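Local coordinates for protein alpha-glucosidase ([Eubacterium] rectale, PDB 6PNR) that probably hydrolyses alpha-glycosides of sulfoquinovose, as a family 31 sulfoquinovosidase captured here with a sulfonated aza-sugar inhibitor, at residues 90-95 with 100-105; 505-510 with 530-535; 562-565 with 569-572. All coordinates share one frame; numbering follows the deposited sequence.

Contact 1 of 3, residues 90-95 with 100-105; sequences IDFEQK and NRFWFR
Two antiparallel sheets packed face to face form the N-terminal beta-sandwich of this family 31 enzyme, and here strand 87-94 of one sheet meets strand 101-107 of the other across the hydrophobic interior. The short strand axes run at 148° and come no closer than 11.7 Å, a gap bridged by side chains alone. Phe-102 drives the CZ corner of its ring onto one face of Phe-92, over the ring centre, in a T-shaped stack with centroids 5.0 Å apart and planes at 68°. The same Phe-92 uses its rim as well: its CZ lies 4.0 Å from CE1 of Phe-104. Phe-102 and Phe-104 both carry CG opposite the backbone N, which sends two rings from alternate residues across the gap side by side. Ile-90 adds the tip of its longer branch, CD1 lying 4.1 Å from CZ of Phe-104. Ile-29 of strand 29-41 and Ile-77 of strand 77-83 also press on Phe-92. Asp-91, hydrogen-bonded to Gln-208, and Arg-105, salt-bridged to Glu-199, belong to the outer faces. Between the sheets the contact is wholly apolar, so shape, dispersion and the weak electrostatics of a ring edge meeting a ring face hold it together.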
loop_
_atom_site.group_PDB
_atom_site.type_symbol
_atom_site.label_atom_id
_atom_site.label_comp_id
_atom_site.label_asym_id
_atom_site.label_seq_id
_atom_site.Cartn_x
_atom_site.Cartn_y
_atom_site.Cartn_z
ATOM N N ILE A 90 28.108 -16.723 -14.825
ATOM C CA ILE A 90 28.834 -15.900 -13.871
ATOM C C ILE A 90 28.665 -16.553 -12.511
ATOM O O ILE A 90 27.559 -16.566 -11.963
ATOM C CB ILE A 90 28.325 -14.455 -13.850
ATOM C CG1 ILE A 90 28.182 -13.928 -15.276
ATOM C CG2 ILE A 90 29.252 -13.582 -13.017
ATOM C CD1 ILE A 90 27.647 -12.522 -15.346
ATOM N N ASP A 91 29.747 -17.105 -11.968
ATOM C CA ASP A 91 29.738 -17.706 -10.644
ATOM C C ASP A 91 30.244 -16.676 -9.644
ATOM O O ASP A 91 31.264 -16.023 -9.889
ATOM C CB ASP A 91 30.606 -18.968 -10.618
ATOM C CG ASP A 91 30.136 -20.025 -11.612
ATOM O OD1 ASP A 91 29.000 -20.527 -11.467
ATOM O OD2 ASP A 91 30.898 -20.350 -12.553
ATOM N N PHE A 92 29.519 -16.512 -8.536
ATOM C CA PHE A 92 29.812 -15.494 -7.534
ATOM C C PHE A 92 30.326 -16.145 -6.264
ATOM O O PHE A 92 29.681 -17.046 -5.715
ATOM C CB PHE A 92 28.573 -14.656 -7.198
ATOM C CG PHE A 92 28.076 -13.829 -8.342
ATOM C CD1 PHE A 92 28.719 -12.654 -8.693
ATOM C CD2 PHE A 92 26.970 -14.227 -9.069
ATOM C CE1 PHE A 92 28.266 -11.898 -9.747
ATOM C CE2 PHE A 92 26.514 -13.474 -10.125
ATOM C CZ PHE A 92 27.160 -12.306 -10.465
ATOM N N GLU A 93 31.478 -15.681 -5.792
ATOM C CA GLU A 93 32.007 -16.069 -4.495
ATOM C C GLU A 93 31.883 -14.892 -3.535
ATOM O O GLU A 93 32.326 -13.781 -3.847
ATOM C CB GLU A 93 33.464 -16.518 -4.608
ATOM C CG GLU A 93 34.035 -17.053 -3.307
ATOM C CD GLU A 93 35.471 -17.528 -3.452
ATOM O OE1 GLU A 93 35.994 -17.521 -4.590
ATOM O OE2 GLU A 93 36.069 -17.906 -2.420
ATOM N N GLN A 94 31.288 -15.140 -2.376
ATOM C CA GLN A 94 31.072 -14.105 -1.373
ATOM C C GLN A 94 32.249 -14.071 -0.403
ATOM O O GLN A 94 32.497 -15.047 0.314
ATOM C CB GLN A 94 29.765 -14.363 -0.628
ATOM C CG GLN A 94 29.559 -13.528 0.623
ATOM C CD GLN A 94 28.157 -13.697 1.183
ATOM O OE1 GLN A 94 27.372 -14.501 0.677
ATOM N NE2 GLN A 94 27.831 -12.930 2.217
ATOM N N LYS A 95 32.955 -12.937 -0.368
ATOM C CA LYS A 95 34.128 -12.742 0.480
ATOM C C LYS A 95 33.838 -11.943 1.745
ATOM O O LYS A 95 34.730 -11.808 2.590
ATOM C CB LYS A 95 35.241 -12.033 -0.314
ATOM C CG LYS A 95 35.654 -12.737 -1.613
ATOM C CD LYS A 95 36.225 -14.124 -1.344
ATOM C CE LYS A 95 37.397 -14.074 -0.368
ATOM N NZ LYS A 95 37.782 -15.433 0.110
ATOM N N ASN A 100 23.870 -9.504 2.814
ATOM C CA ASN A 100 22.696 -10.325 2.542
ATOM C C ASN A 100 21.770 -9.692 1.507
ATOM O O ASN A 100 20.635 -10.152 1.350
ATOM C CB ASN A 100 21.926 -10.647 3.832
ATOM C CG ASN A 100 21.337 -9.415 4.516
ATOM O OD1 ASN A 100 21.423 -8.296 4.023
ATOM N ND2 ASN A 100 20.726 -9.634 5.665
ATOM N N ARG A 101 22.233 -8.672 0.782
ATOM C CA ARG A 101 21.468 -8.057 -0.295
ATOM C C ARG A 101 22.388 -7.863 -1.485
ATOM O O ARG A 101 23.505 -7.349 -1.340
ATOM C CB ARG A 101 20.858 -6.710 0.121
ATOM C CG ARG A 101 19.847 -6.775 1.285
ATOM C CD ARG A 101 18.575 -7.536 0.930
ATOM N NE ARG A 101 17.598 -7.556 2.032
ATOM C CZ ARG A 101 17.428 -8.582 2.864
ATOM N NH1 ARG A 101 18.164 -9.683 2.722
ATOM N NH2 ARG A 101 16.520 -8.520 3.828
ATOM N N PHE A 102 21.897 -8.243 -2.662
ATOM C CA PHE A 102 22.689 -8.308 -3.882
ATOM C C PHE A 102 21.848 -7.730 -5.014
ATOM O O PHE A 102 20.759 -8.237 -5.300
ATOM C CB PHE A 102 23.083 -9.771 -4.156
ATOM C CG PHE A 102 23.985 -9.978 -5.337
ATOM C CD1 PHE A 102 25.360 -9.952 -5.183
ATOM C CD2 PHE A 102 23.459 -10.248 -6.593
ATOM C CE1 PHE A 102 26.192 -10.165 -6.267
ATOM C CE2 PHE A 102 24.283 -10.470 -7.686
ATOM C CZ PHE A 102 25.655 -10.431 -7.523
ATOM N N TRP A 103 22.324 -6.658 -5.635
ATOM C CA TRP A 103 21.643 -6.045 -6.767
ATOM C C TRP A 103 22.522 -6.180 -8.005
ATOM O O TRP A 103 23.650 -5.674 -8.029
ATOM C CB TRP A 103 21.331 -4.571 -6.505
ATOM C CG TRP A 103 20.299 -4.268 -5.447
ATOM C CD1 TRP A 103 18.955 -4.066 -5.640
ATOM C CD2 TRP A 103 20.536 -4.063 -4.054
ATOM N NE1 TRP A 103 18.347 -3.768 -4.449
ATOM C CE2 TRP A 103 19.296 -3.751 -3.460
ATOM C CE3 TRP A 103 21.678 -4.107 -3.246
ATOM C CZ2 TRP A 103 19.166 -3.496 -2.096
ATOM C CZ3 TRP A 103 21.551 -3.847 -1.902
ATOM C CH2 TRP A 103 20.298 -3.545 -1.336
ATOM N N PHE A 104 22.004 -6.855 -9.026
ATOM C CA PHE A 104 22.719 -7.103 -10.271
ATOM C C PHE A 104 22.034 -6.322 -11.380
ATOM O O PHE A 104 20.815 -6.444 -11.570
ATOM C CB PHE A 104 22.738 -8.603 -10.601
ATOM C CG PHE A 104 23.565 -8.954 -11.811
ATOM C CD1 PHE A 104 24.925 -9.167 -11.697
ATOM C CD2 PHE A 104 22.977 -9.062 -13.061
ATOM C CE1 PHE A 104 25.696 -9.480 -12.808
ATOM C CE2 PHE A 104 23.737 -9.378 -14.181
ATOM C CZ PHE A 104 25.099 -9.591 -14.051
ATOM N N ARG A 105 22.803 -5.521 -12.112
ATOM C CA ARG A 105 22.236 -4.712 -13.178
ATOM C C ARG A 105 22.518 -5.295 -14.552
ATOM O O ARG A 105 23.609 -5.804 -14.823
ATOM C CB ARG A 105 22.754 -3.283 -13.099
ATOM C CG ARG A 105 22.151 -2.549 -11.917
ATOM C CD ARG A 105 22.269 -1.081 -12.119
ATOM N NE ARG A 105 21.555 -0.332 -11.102
ATOM C CZ ARG A 105 21.601 0.986 -11.027
ATOM N NH1 ARG A 105 22.325 1.659 -11.910
ATOM N NH2 ARG A 105 20.930 1.627 -10.090
#

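Contact 2 of 3, residues 505-510 with 530-535; sequences ELFLRW and TNFQYY
Phe-507 lays one face of its ring against the CB of Tyr-534, with CZ of Phe-507 only 3.4 Å from that CB. The methylene, and not the phenol ring, sits over the face, offset toward CZ, in a CH-pi-like contact. The phenol itself leads away from the helix, and its OH is hydrogen-bonded to Thr-260. The backbone sets CB of Tyr-534 against Phe-507, and the first torsion (chi1 76°), with CG between the backbone N and carbonyl carbon, swings the phenol off to the side. From another direction comes Phe-532, whose CE2 reaches the CB of Phe-507 at 3.7 Å. The side chains of Phe-532 and Phe-507 cross at about a right angle, and CG of Phe-507 lies in the plane of the Phe-532 ring. A long flat residue suits position 507 because one side chain can offer its root to Phe-532 and its far end to Tyr-534. The backbone of the 530-535 loop is held separately, Phe-532 bonding to Arg-502 just before the helix. Phe-507 thus joins helix 504-514 to the loop leading into helix 538-568; Thr-522 of strand 521-522 touches both Phe-507 and Tyr-534, while Thr-540 and Leu-544 of helix 538-568 pack on Phe-532 and Tyr-534 respectively.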
loop_
_atom_site.group_PDB
_atom_site.type_symbol
_atom_site.label_atom_id
_atom_site.label_comp_id
_atom_site.label_asym_id
_atom_site.label_seq_id
_atom_site.Cartn_x
_atom_site.Cartn_y
_atom_site.Cartn_z
ATOM N N GLU A 505 -23.047 -17.713 -18.347
ATOM C CA GLU A 505 -22.284 -17.140 -19.450
ATOM C C GLU A 505 -20.786 -17.268 -19.197
ATOM O O GLU A 505 -20.012 -17.572 -20.117
ATOM C CB GLU A 505 -22.674 -15.669 -19.650
ATOM C CG GLU A 505 -21.963 -14.998 -20.837
ATOM C CD GLU A 505 -22.025 -13.477 -20.786
ATOM O OE1 GLU A 505 -22.399 -12.934 -19.725
ATOM O OE2 GLU A 505 -21.676 -12.828 -21.796
ATOM N N LEU A 506 -20.362 -17.038 -17.957
ATOM C CA LEU A 506 -18.948 -17.182 -17.611
ATOM C C LEU A 506 -18.465 -18.610 -17.819
ATOM O O LEU A 506 -17.388 -18.836 -18.380
ATOM C CB LEU A 506 -18.708 -16.762 -16.164
ATOM C CG LEU A 506 -17.233 -17.025 -15.828
ATOM C CD1 LEU A 506 -16.331 -16.012 -16.552
ATOM C CD2 LEU A 506 -17.004 -17.045 -14.364
ATOM N N PHE A 507 -19.235 -19.593 -17.351
ATOM C CA PHE A 507 -18.819 -20.973 -17.548
ATOM C C PHE A 507 -18.652 -21.274 -19.028
ATOM O O PHE A 507 -17.666 -21.909 -19.431
ATOM C CB PHE A 507 -19.818 -21.950 -16.914
ATOM C CG PHE A 507 -19.485 -23.394 -17.184
ATOM C CD1 PHE A 507 -19.886 -24.007 -18.371
ATOM C CD2 PHE A 507 -18.734 -24.126 -16.282
ATOM C CE1 PHE A 507 -19.545 -25.329 -18.649
ATOM C CE2 PHE A 507 -18.392 -25.449 -16.548
ATOM C CZ PHE A 507 -18.801 -26.049 -17.736
ATOM N N LEU A 508 -19.605 -20.826 -19.854
ATOM C CA LEU A 508 -19.564 -21.162 -21.273
ATOM C C LEU A 508 -18.425 -20.443 -21.995
ATOM O O LEU A 508 -17.753 -21.046 -22.840
ATOM C CB LEU A 508 -20.909 -20.844 -21.925
ATOM C CG LEU A 508 -22.026 -21.806 -21.504
ATOM C CD1 LEU A 508 -23.368 -21.285 -21.982
ATOM C CD2 LEU A 508 -21.751 -23.206 -22.039
ATOM N N ARG A 509 -18.201 -19.159 -21.692
ATOM C CA ARG A 509 -17.052 -18.455 -22.266
ATOM C C ARG A 509 -15.740 -19.110 -21.852
ATOM O O ARG A 509 -14.791 -19.157 -22.642
ATOM C CB ARG A 509 -17.040 -16.980 -21.847
ATOM C CG ARG A 509 -18.041 -16.092 -22.583
ATOM C CD ARG A 509 -17.770 -16.072 -24.100
ATOM N NE ARG A 509 -18.639 -15.085 -24.737
ATOM C CZ ARG A 509 -18.882 -14.998 -26.041
ATOM N NH1 ARG A 509 -18.324 -15.850 -26.894
ATOM N NH2 ARG A 509 -19.699 -14.048 -26.491
ATOM N N TRP A 510 -15.649 -19.586 -20.603
ATOM C CA TRP A 510 -14.428 -20.268 -20.172
ATOM C C TRP A 510 -14.250 -21.597 -20.897
ATOM O O TRP A 510 -13.133 -21.952 -21.290
ATOM C CB TRP A 510 -14.454 -20.489 -18.656
ATOM C CG TRP A 510 -13.104 -20.336 -17.941
ATOM C CD1 TRP A 510 -11.954 -21.037 -18.176
ATOM C CD2 TRP A 510 -12.822 -19.457 -16.838
ATOM N NE1 TRP A 510 -10.961 -20.626 -17.299
ATOM C CE2 TRP A 510 -11.476 -19.665 -16.466
ATOM C CE3 TRP A 510 -13.576 -18.494 -16.147
ATOM C CZ2 TRP A 510 -10.865 -18.944 -15.438
ATOM C CZ3 TRP A 510 -12.970 -17.780 -15.121
ATOM C CH2 TRP A 510 -11.624 -18.012 -14.776
ATOM N N THR A 530 -24.133 -22.384 -4.190
ATOM C CA THR A 530 -24.593 -21.065 -4.603
ATOM C C THR A 530 -23.869 -20.545 -5.843
ATOM O O THR A 530 -23.868 -19.338 -6.083
ATOM C CB THR A 530 -24.443 -20.059 -3.458
ATOM O OG1 THR A 530 -23.103 -20.103 -2.950
ATOM C CG2 THR A 530 -25.435 -20.372 -2.331
ATOM N N ASN A 531 -23.269 -21.427 -6.646
ATOM C CA ASN A 531 -22.607 -21.037 -7.883
ATOM C C ASN A 531 -23.099 -21.917 -9.019
ATOM O O ASN A 531 -23.393 -23.095 -8.816
ATOM C CB ASN A 531 -21.091 -21.155 -7.772
ATOM C CG ASN A 531 -20.489 -19.990 -7.054
ATOM O OD1 ASN A 531 -20.052 -19.034 -7.690
ATOM N ND2 ASN A 531 -20.501 -20.031 -5.721
ATOM N N PHE A 532 -23.189 -21.332 -10.208
ATOM C CA PHE A 532 -23.595 -22.086 -11.385
ATOM C C PHE A 532 -22.695 -23.298 -11.579
ATOM O O PHE A 532 -21.469 -23.193 -11.479
ATOM C CB PHE A 532 -23.536 -21.200 -12.627
ATOM C CG PHE A 532 -23.886 -21.917 -13.899
ATOM C CD1 PHE A 532 -25.205 -22.053 -14.284
ATOM C CD2 PHE A 532 -22.900 -22.453 -14.703
ATOM C CE1 PHE A 532 -25.538 -22.695 -15.453
ATOM C CE2 PHE A 532 -23.215 -23.119 -15.886
ATOM C CZ PHE A 532 -24.541 -23.239 -16.264
ATOM N N GLN A 533 -23.312 -24.450 -11.836
ATOM C CA GLN A 533 -22.617 -25.652 -12.293
ATOM C C GLN A 533 -23.190 -26.068 -13.637
ATOM O O GLN A 533 -24.392 -25.932 -13.864
ATOM C CB GLN A 533 -22.773 -26.809 -11.295
ATOM C CG GLN A 533 -22.531 -26.422 -9.844
ATOM C CD GLN A 533 -21.087 -26.003 -9.589
ATOM O OE1 GLN A 533 -20.193 -26.258 -10.412
ATOM N NE2 GLN A 533 -20.852 -25.352 -8.453
ATOM N N TYR A 534 -22.331 -26.575 -14.532
ATOM C CA TYR A 534 -22.793 -26.941 -15.865
ATOM C C TYR A 534 -23.986 -27.885 -15.823
ATOM O O TYR A 534 -24.861 -27.816 -16.697
ATOM C CB TYR A 534 -21.654 -27.582 -16.677
ATOM C CG TYR A 534 -21.311 -29.026 -16.310
ATOM C CD1 TYR A 534 -22.001 -30.093 -16.872
ATOM C CD2 TYR A 534 -20.276 -29.311 -15.420
ATOM C CE1 TYR A 534 -21.694 -31.414 -16.538
ATOM C CE2 TYR A 534 -19.955 -30.618 -15.083
ATOM C CZ TYR A 534 -20.668 -31.670 -15.660
ATOM O OH TYR A 534 -20.373 -32.964 -15.337
ATOM N N TYR A 535 -24.035 -28.776 -14.834
ATOM C CA TYR A 535 -25.117 -29.749 -14.740
ATOM C C TYR A 535 -26.404 -29.156 -14.173
ATOM O O TYR A 535 -27.375 -29.897 -13.988
ATOM C CB TYR A 535 -24.675 -30.950 -13.903
ATOM C CG TYR A 535 -24.009 -30.631 -12.574
ATOM C CD1 TYR A 535 -24.760 -30.256 -11.466
ATOM C CD2 TYR A 535 -22.635 -30.757 -12.418
ATOM C CE1 TYR A 535 -24.158 -29.974 -10.245
ATOM C CE2 TYR A 535 -22.021 -30.474 -11.205
ATOM C CZ TYR A 535 -22.778 -30.105 -10.121
ATOM O OH TYR A 535 -22.160 -29.838 -8.919
#

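Contact 3 of 3, residues 562-565 with 569-572; sequences VEEN and GHPV
Asn-565 and Gly-569 meet where helix 538-568 terminates, with a positive-phi glycine just past its C-terminus, and the chain folds back along the last turns of that helix before entering strand 573-574 of the C-terminal beta domain. The tightly packed part is this helix C-terminus. The N of Gly-569 donates to the carbonyl O of Asn-565 at 2.8 Å. With a phi of 85°, Gly-569 leaves the helical conformation at a point where a beta carbon would run into the carbonyl of the preceding residue, so the smallest residue fits the reversal. The returning chain then brings the carbonyl O of His-570 to 3.4 Å from the CA of Asn-565, a CA-H...O contact. The Asn-565 side chain runs alongside the His-570 carbonyl and the CA of Pro-571; its amide ND2 is bound to Gln-231, and the side chain also packs on Leu-486. Farther along, Val-562 and Val-572 touch more loosely through their CG2 methyls, 4.2 Å apart, small branched groups suited to a buried seam.

The more solvent-accessible side is polar. Glu-564 is partly exposed, yet its extended chain reaches across to His-570, whose ring is turned 83° from the carboxylate plane. The carboxylate is shared: OE1 pairs with Arg-574, while OE2 takes the histidine. On the far side of the ring, NE2 of His-570 binds Glu-222 of helix 217-228, so two carboxylates fix its rotation and would probably favour the protonated form. Leu-218 packs against the same side chain, and Leu-221 covers Pro-571, joining the helix end to its neighbour. The bond itself is short and nearly straight: ND1 of His-570 donates to OE2 of Glu-564 at 2.6 Å and 167°, in the ring plane and on the anti side of the carboxylate, somewhat out of its plane.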
loop_
_atom_site.group_PDB
_atom_site.type_symbol
_atom_site.label_atom_id
_atom_site.label_comp_id
_atom_site.label_asym_id
_atom_site.label_seq_id
_atom_site.Cartn_x
_atom_site.Cartn_y
_atom_site.Cartn_z
ATOM N N VAL A 562 1.523 -31.204 -28.134
ATOM C CA VAL A 562 2.059 -31.725 -26.878
ATOM C C VAL A 562 3.339 -32.510 -27.144
ATOM O O VAL A 562 4.311 -32.434 -26.383
ATOM C CB VAL A 562 0.993 -32.573 -26.162
ATOM C CG1 VAL A 562 1.556 -33.179 -24.896
ATOM C CG2 VAL A 562 -0.255 -31.711 -25.842
ATOM N N GLU A 563 3.375 -33.250 -28.250
ATOM C CA GLU A 563 4.597 -33.969 -28.591
ATOM C C GLU A 563 5.726 -33.008 -28.942
ATOM O O GLU A 563 6.881 -33.239 -28.563
ATOM C CB GLU A 563 4.332 -34.934 -29.745
ATOM C CG GLU A 563 5.538 -35.787 -30.108
ATOM C CD GLU A 563 5.209 -36.820 -31.167
ATOM O OE1 GLU A 563 4.457 -36.478 -32.110
ATOM O OE2 GLU A 563 5.693 -37.969 -31.043
ATOM N N GLU A 564 5.413 -31.929 -29.666
ATOM C CA GLU A 564 6.418 -30.901 -29.940
ATOM C C GLU A 564 6.935 -30.283 -28.648
ATOM O O GLU A 564 8.142 -30.045 -28.503
ATOM C CB GLU A 564 5.831 -29.822 -30.862
ATOM C CG GLU A 564 6.865 -28.817 -31.398
ATOM C CD GLU A 564 6.261 -27.732 -32.295
ATOM O OE1 GLU A 564 5.058 -27.828 -32.640
ATOM O OE2 GLU A 564 6.993 -26.773 -32.646
ATOM N N ASN A 565 6.034 -30.018 -27.693
ATOM C CA ASN A 565 6.465 -29.500 -26.400
ATOM C C ASN A 565 7.425 -30.463 -25.714
ATOM O O ASN A 565 8.472 -30.054 -25.193
ATOM C CB ASN A 565 5.246 -29.228 -25.507
ATOM C CG ASN A 565 5.642 -28.644 -24.170
ATOM O OD1 ASN A 565 6.148 -27.527 -24.107
ATOM N ND2 ASN A 565 5.432 -29.394 -23.096
ATOM N N GLY A 569 10.284 -28.135 -26.240
ATOM C CA GLY A 569 10.013 -27.045 -25.327
ATOM C C GLY A 569 9.236 -25.897 -25.924
ATOM O O GLY A 569 9.052 -24.879 -25.242
ATOM N N HIS A 570 8.769 -26.022 -27.159
ATOM C CA HIS A 570 7.853 -25.037 -27.724
ATOM C C HIS A 570 6.511 -25.200 -27.033
ATOM O O HIS A 570 5.876 -26.256 -27.196
ATOM C CB HIS A 570 7.669 -25.221 -29.227
ATOM C CG HIS A 570 8.956 -25.296 -29.995
ATOM N ND1 HIS A 570 9.054 -25.921 -31.223
ATOM C CD2 HIS A 570 10.192 -24.819 -29.715
ATOM C CE1 HIS A 570 10.300 -25.836 -31.659
ATOM N NE2 HIS A 570 11.010 -25.166 -30.767
ATOM N N PRO A 571 6.035 -24.205 -26.288
ATOM C CA PRO A 571 4.797 -24.379 -25.515
ATOM C C PRO A 571 3.587 -24.542 -26.422
ATOM O O PRO A 571 3.572 -24.090 -27.568
ATOM C CB PRO A 571 4.707 -23.089 -24.688
ATOM C CG PRO A 571 5.484 -22.056 -25.487
ATOM C CD PRO A 571 6.595 -22.841 -26.178
ATOM N N VAL A 572 2.554 -25.201 -25.892
ATOM C CA VAL A 572 1.319 -25.356 -26.656
ATOM C C VAL A 572 0.683 -23.993 -26.931
ATOM O O VAL A 572 0.223 -23.721 -28.046
ATOM C CB VAL A 572 0.352 -26.303 -25.930
ATOM C CG1 VAL A 572 -0.971 -26.365 -26.668
ATOM C CG2 VAL A 572 0.967 -27.695 -25.816
#

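All three contacts are largely buried, but they serve different levels of the fold. Contact 1 joins two sheets of the N-terminal sandwich, whereas contact 2 ties a helix to a loop within the catalytic barrel region, their centres 50 Å apart on opposite sides of the chain's centre. Both are apolar and aromatic: contact 1 has a T-shaped ring pair, contact 2 a methylene on a ring face. Contact 3 differs, with hydrogen bonds at a helix end and a partly exposed acid-histidine pair. Helix 538-568 links the last two: its first turns flank contact 2, and its last two turns take part in contact 3; the nearest atoms of contacts 2 and 3 are about 14 Å apart.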